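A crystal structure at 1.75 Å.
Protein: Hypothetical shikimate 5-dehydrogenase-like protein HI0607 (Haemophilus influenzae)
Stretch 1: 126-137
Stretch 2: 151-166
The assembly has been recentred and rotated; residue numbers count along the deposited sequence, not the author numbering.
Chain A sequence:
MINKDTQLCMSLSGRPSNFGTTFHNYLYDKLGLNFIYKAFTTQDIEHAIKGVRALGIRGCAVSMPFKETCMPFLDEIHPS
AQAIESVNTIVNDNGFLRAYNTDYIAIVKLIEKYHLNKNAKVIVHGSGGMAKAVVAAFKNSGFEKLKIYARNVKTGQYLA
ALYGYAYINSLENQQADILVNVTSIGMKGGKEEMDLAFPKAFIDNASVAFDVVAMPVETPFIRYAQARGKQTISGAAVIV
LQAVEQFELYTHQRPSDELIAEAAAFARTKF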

# COMPACT_ATOMS: atom_id res chain seq x y z
N GLY A 126 -2.01 0.01 15.00
CA GLY A 126 -1.69 1.28 14.38
C GLY A 126 -2.93 1.99 13.88
O GLY A 126 -3.98 1.38 13.73
N SER A 127 -2.81 3.29 13.65
CA SER A 127 -3.96 4.10 13.25
C SER A 127 -3.62 5.03 12.11
O SER A 127 -4.46 5.83 11.72
N GLY A 128 -2.39 4.92 11.63
CA GLY A 128 -1.83 5.82 10.63
C GLY A 128 -1.23 5.00 9.51
O GLY A 128 -1.28 3.77 9.52
N GLY A 129 -0.64 5.71 8.56
CA GLY A 129 -0.02 5.10 7.41
C GLY A 129 -1.10 4.31 6.71
O GLY A 129 -2.13 4.80 6.26
N MET A 130 -0.84 3.02 6.62
CA MET A 130 -1.67 2.15 5.81
C MET A 130 -2.86 1.65 6.61
O MET A 130 -3.56 0.79 6.11
N ALA A 131 -3.06 2.12 7.84
CA ALA A 131 -4.13 1.58 8.69
C ALA A 131 -5.48 1.61 8.01
O ALA A 131 -6.23 0.63 8.00
N LYS A 132 -5.82 2.77 7.45
CA LYS A 132 -7.14 2.91 6.86
C LYS A 132 -7.34 1.94 5.70
O LYS A 132 -8.34 1.23 5.66
N ALA A 133 -6.36 1.81 4.81
CA ALA A 133 -6.40 0.87 3.70
C ALA A 133 -6.53 -0.57 4.18
O ALA A 133 -7.36 -1.31 3.69
N VAL A 134 -5.77 -0.94 5.21
CA VAL A 134 -5.88 -2.27 5.80
C VAL A 134 -7.28 -2.54 6.38
O VAL A 134 -7.90 -3.57 6.06
N VAL A 135 -7.77 -1.64 7.23
CA VAL A 135 -9.05 -1.81 7.89
C VAL A 135 -10.17 -1.91 6.86
O VAL A 135 -11.06 -2.77 6.97
N ALA A 136 -10.12 -1.05 5.85
CA ALA A 136 -11.16 -1.05 4.82
C ALA A 136 -11.13 -2.29 3.96
O ALA A 136 -12.17 -2.80 3.52
N ALA A 137 -9.92 -2.76 3.67
CA ALA A 137 -9.76 -3.97 2.88
C ALA A 137 -10.32 -5.18 3.60
O ALA A 137 -10.99 -6.03 3.00
N ARG A 151 -2.10 3.66 19.88
CA ARG A 151 -1.82 4.63 20.93
C ARG A 151 -2.54 5.97 20.73
O ARG A 151 -2.81 6.65 21.72
N ASN A 152 -2.84 6.38 19.50
CA ASN A 152 -3.67 7.55 19.23
C ASN A 152 -5.15 7.18 19.41
O ASN A 152 -5.77 6.60 18.53
N VAL A 153 -5.69 7.51 20.58
CA VAL A 153 -7.03 7.11 20.97
C VAL A 153 -8.13 7.69 20.08
O VAL A 153 -9.07 6.99 19.72
N LYS A 154 -8.03 8.96 19.71
CA LYS A 154 -9.14 9.57 18.99
C LYS A 154 -9.17 9.02 17.56
O LYS A 154 -10.23 8.72 17.04
N THR A 155 -8.00 8.92 16.95
CA THR A 155 -7.90 8.39 15.59
C THR A 155 -8.25 6.91 15.57
O THR A 155 -8.95 6.44 14.68
N GLY A 156 -7.77 6.17 16.57
CA GLY A 156 -8.18 4.78 16.72
C GLY A 156 -9.67 4.58 16.82
O GLY A 156 -10.23 3.72 16.14
N GLN A 157 -10.33 5.37 17.66
CA GLN A 157 -11.77 5.27 17.90
C GLN A 157 -12.51 5.65 16.62
O GLN A 157 -13.51 5.01 16.24
N TYR A 158 -11.99 6.66 15.92
CA TYR A 158 -12.57 7.11 14.65
C TYR A 158 -12.59 6.01 13.60
O TYR A 158 -13.61 5.74 12.95
N LEU A 159 -11.44 5.36 13.44
CA LEU A 159 -11.31 4.29 12.46
C LEU A 159 -12.23 3.13 12.75
O LEU A 159 -12.91 2.62 11.86
N ALA A 160 -12.28 2.71 14.02
CA ALA A 160 -13.25 1.73 14.46
C ALA A 160 -14.69 2.15 14.18
O ALA A 160 -15.47 1.34 13.65
N ALA A 161 -15.07 3.38 14.52
CA ALA A 161 -16.44 3.84 14.30
C ALA A 161 -16.78 3.93 12.82
O ALA A 161 -17.84 3.49 12.38
N LEU A 162 -15.79 4.33 12.02
CA LEU A 162 -16.04 4.57 10.60
C LEU A 162 -16.29 3.25 9.89
O LEU A 162 -17.14 3.16 9.00
N TYR A 163 -15.51 2.24 10.26
CA TYR A 163 -15.66 0.91 9.66
C TYR A 163 -16.46 -0.10 10.49
O TYR A 163 -16.54 -1.26 10.11
N GLY A 164 -17.12 0.32 11.56
CA GLY A 164 -17.95 -0.59 12.34
C GLY A 164 -17.21 -1.67 13.10
O GLY A 164 -17.68 -2.80 13.25
N TYR A 165 -16.03 -1.32 13.57
CA TYR A 165 -15.19 -2.21 14.36
C TYR A 165 -15.02 -1.68 15.78
O TYR A 165 -15.67 -0.72 16.17
N ALA A 166 -14.14 -2.28 16.57
CA ALA A 166 -13.91 -1.80 17.92
C ALA A 166 -12.47 -1.33 18.09
O ALA A 166 -11.58 -1.80 17.39

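The two helices, 131-137 and 153-163, run in roughly the same direction, their axes inclined by 28° and no closer than 10.6 Å. That spacing leaves room for side chains of real size, and the contact is built mainly from apolar packing, with a polar corner at Ser127; no direct hydrogen bond crosses it.

At the leading end the loop before the first helix meets the start of the second. Ser127 points its CB toward the other stretch in the p rotamer. Ser127 CB lies 4.1 Å from Gly156 N, and the CA atoms of Ser127 and Gly156 are only 5.5 Å apart; a CB at Gly156 would be crowded by Asn152 O, at 3.0 Å. Ser127 OG lies 3.7 Å from Asn152 CB and binds a water at 2.7 Å; the same water accepts a hydrogen bond from Asn152 N at 3.1 Å, so a small polar residue is linked to the N-cap of the second helix through solvent. Thr155, with chi1 in m, brings CG2 to 3.6 Å from Ser127 O, its methyl group meeting the loop backbone.

One turn further on, Leu159 points toward the first stretch in the mt conformation, which extends its branched end across the gap. Leu159 CD1 reaches 3.7 Å from Ser127 O and 4.0 Å from Ala131 CB, while Leu159 CD2 lies 3.9 Å from Lys132 CG. The short side chain of Ala131 suits a place where leucine fills the space. Lys132 leaves its helix sideways, with all four chi angles in t. The extended chain runs across the line of the partner helix, its methylenes touching Leu159, Leu162 and Tyr163: Lys132 CG is 3.6 Å from Tyr163 OH, and Lys132 CE is 4.1 Å from Leu162 CD2. Its amine NZ is hydrogen-bonded elsewhere in the structure, so the aliphatic stem can pack while the amine has its hydrogen-bond partner.

Toward the far end, Tyr163 takes m and directs its ring at the first helix, where Tyr163 CE1 meets Ala136 CB at 3.6 Å and Tyr163 CD2 meets Val135 CG1 at 3.7 Å. Alanine offers a methyl without bulk, and the ring supplies the reach. Val135, in t, points directly toward the second stretch; Val135 CG1 also lies 3.5 Å from Tyr165 CD2, at the edge of that ring. Tyr165, likewise m, follows the turn at Gly164, whose positive phi favours glycine in this Schellman motif. Both tyrosine hydroxyls are hydrogen-bonded elsewhere in the structure, leaving the rings to serve as apolar surface.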

# COMPACT_ATOMS: atom_id res chain seq x y z
CB SER A 127 -4.54 4.89 14.44
OG SER A 127 -3.60 5.85 14.89
CB MET A 130 -0.77 0.99 5.42
CG MET A 130 0.27 1.42 4.45
SD MET A 130 -0.58 1.08 2.91
CE MET A 130 0.08 -0.47 2.68
CB ALA A 131 -4.21 2.33 10.00
CB LYS A 132 -7.35 4.39 6.50
CG LYS A 132 -8.78 4.85 6.42
CD LYS A 132 -8.75 6.36 6.11
CE LYS A 132 -10.14 6.91 5.91
NZ LYS A 132 -9.98 8.38 5.70
CB ALA A 133 -5.15 0.99 2.85
CB VAL A 134 -4.76 -2.46 6.85
CG1 VAL A 134 -5.07 -3.69 7.69
CG2 VAL A 134 -3.39 -2.52 6.13
CB VAL A 135 -9.30 -0.71 8.93
CG1 VAL A 135 -10.71 -0.81 9.51
CG2 VAL A 135 -8.27 -0.82 10.03
CB ALA A 136 -11.02 0.21 3.95
CB ALA A 137 -8.31 -4.18 2.47
CB ARG A 151 -0.32 4.77 21.11
CG ARG A 151 0.42 5.36 19.93
CD ARG A 151 1.91 5.51 20.17
NE ARG A 151 2.60 5.80 18.92
CZ ARG A 151 2.62 6.98 18.31
NH1 ARG A 151 2.02 8.04 18.85
NH2 ARG A 151 3.28 7.12 17.17
CB ASN A 152 -3.45 8.10 17.82
CG ASN A 152 -4.04 9.50 17.62
OD1 ASN A 152 -3.37 10.39 17.10
ND2 ASN A 152 -5.29 9.72 18.05
CB VAL A 153 -7.29 7.51 22.45
CG1 VAL A 153 -8.74 7.29 22.82
CG2 VAL A 153 -6.37 6.74 23.39
CB LYS A 154 -9.05 11.10 19.00
CG LYS A 154 -9.69 11.73 20.25
CD LYS A 154 -10.03 13.21 20.04
CE LYS A 154 -10.91 13.76 21.15
NZ LYS A 154 -12.30 14.06 20.69
CB THR A 155 -6.49 8.61 15.01
OG1 THR A 155 -6.14 9.99 15.10
CG2 THR A 155 -6.46 8.29 13.52
CB GLN A 157 -12.15 6.20 19.05
CG GLN A 157 -11.88 5.63 20.45
CD GLN A 157 -11.95 6.69 21.55
OE1 GLN A 157 -11.73 7.89 21.31
NE2 GLN A 157 -12.20 6.24 22.76
CB TYR A 158 -11.79 8.32 14.11
CG TYR A 158 -12.16 8.73 12.71
CD1 TYR A 158 -13.44 9.15 12.40
CD2 TYR A 158 -11.23 8.68 11.67
CE1 TYR A 158 -13.79 9.51 11.10
CE2 TYR A 158 -11.56 9.06 10.37
CZ TYR A 158 -12.85 9.47 10.10
OH TYR A 158 -13.24 9.84 8.83
CB LEU A 159 -9.88 3.76 12.44
CG LEU A 159 -8.87 4.60 11.68
CD1 LEU A 159 -7.56 3.83 11.67
CD2 LEU A 159 -9.45 4.86 10.29
CB ALA A 160 -13.06 1.42 15.94
CB ALA A 161 -16.67 5.20 14.98
CB LEU A 162 -14.85 5.32 9.98
CG LEU A 162 -14.95 5.81 8.54
CD1 LEU A 162 -15.95 6.93 8.45
CD2 LEU A 162 -13.61 6.31 8.05
CB TYR A 163 -14.29 0.35 9.26
CG TYR A 163 -13.66 1.22 8.19
CD1 TYR A 163 -14.06 1.13 6.88
CD2 TYR A 163 -12.73 2.18 8.52
CE1 TYR A 163 -13.52 1.94 5.90
CE2 TYR A 163 -12.18 3.00 7.56
CZ TYR A 163 -12.58 2.87 6.25
OH TYR A 163 -12.03 3.69 5.29
CB TYR A 165 -13.85 -2.30 13.64
CG TYR A 165 -13.86 -3.13 12.38
CD1 TYR A 165 -14.54 -4.35 12.30
CD2 TYR A 165 -13.11 -2.73 11.28
CE1 TYR A 165 -14.48 -5.13 11.15
CE2 TYR A 165 -13.03 -3.50 10.14
CZ TYR A 165 -13.72 -4.68 10.07
OH TYR A 165 -13.55 -5.44 8.93
CB ALA A 166 -14.26 -2.90 18.92
O HOH W 1 -1.71 5.40 16.82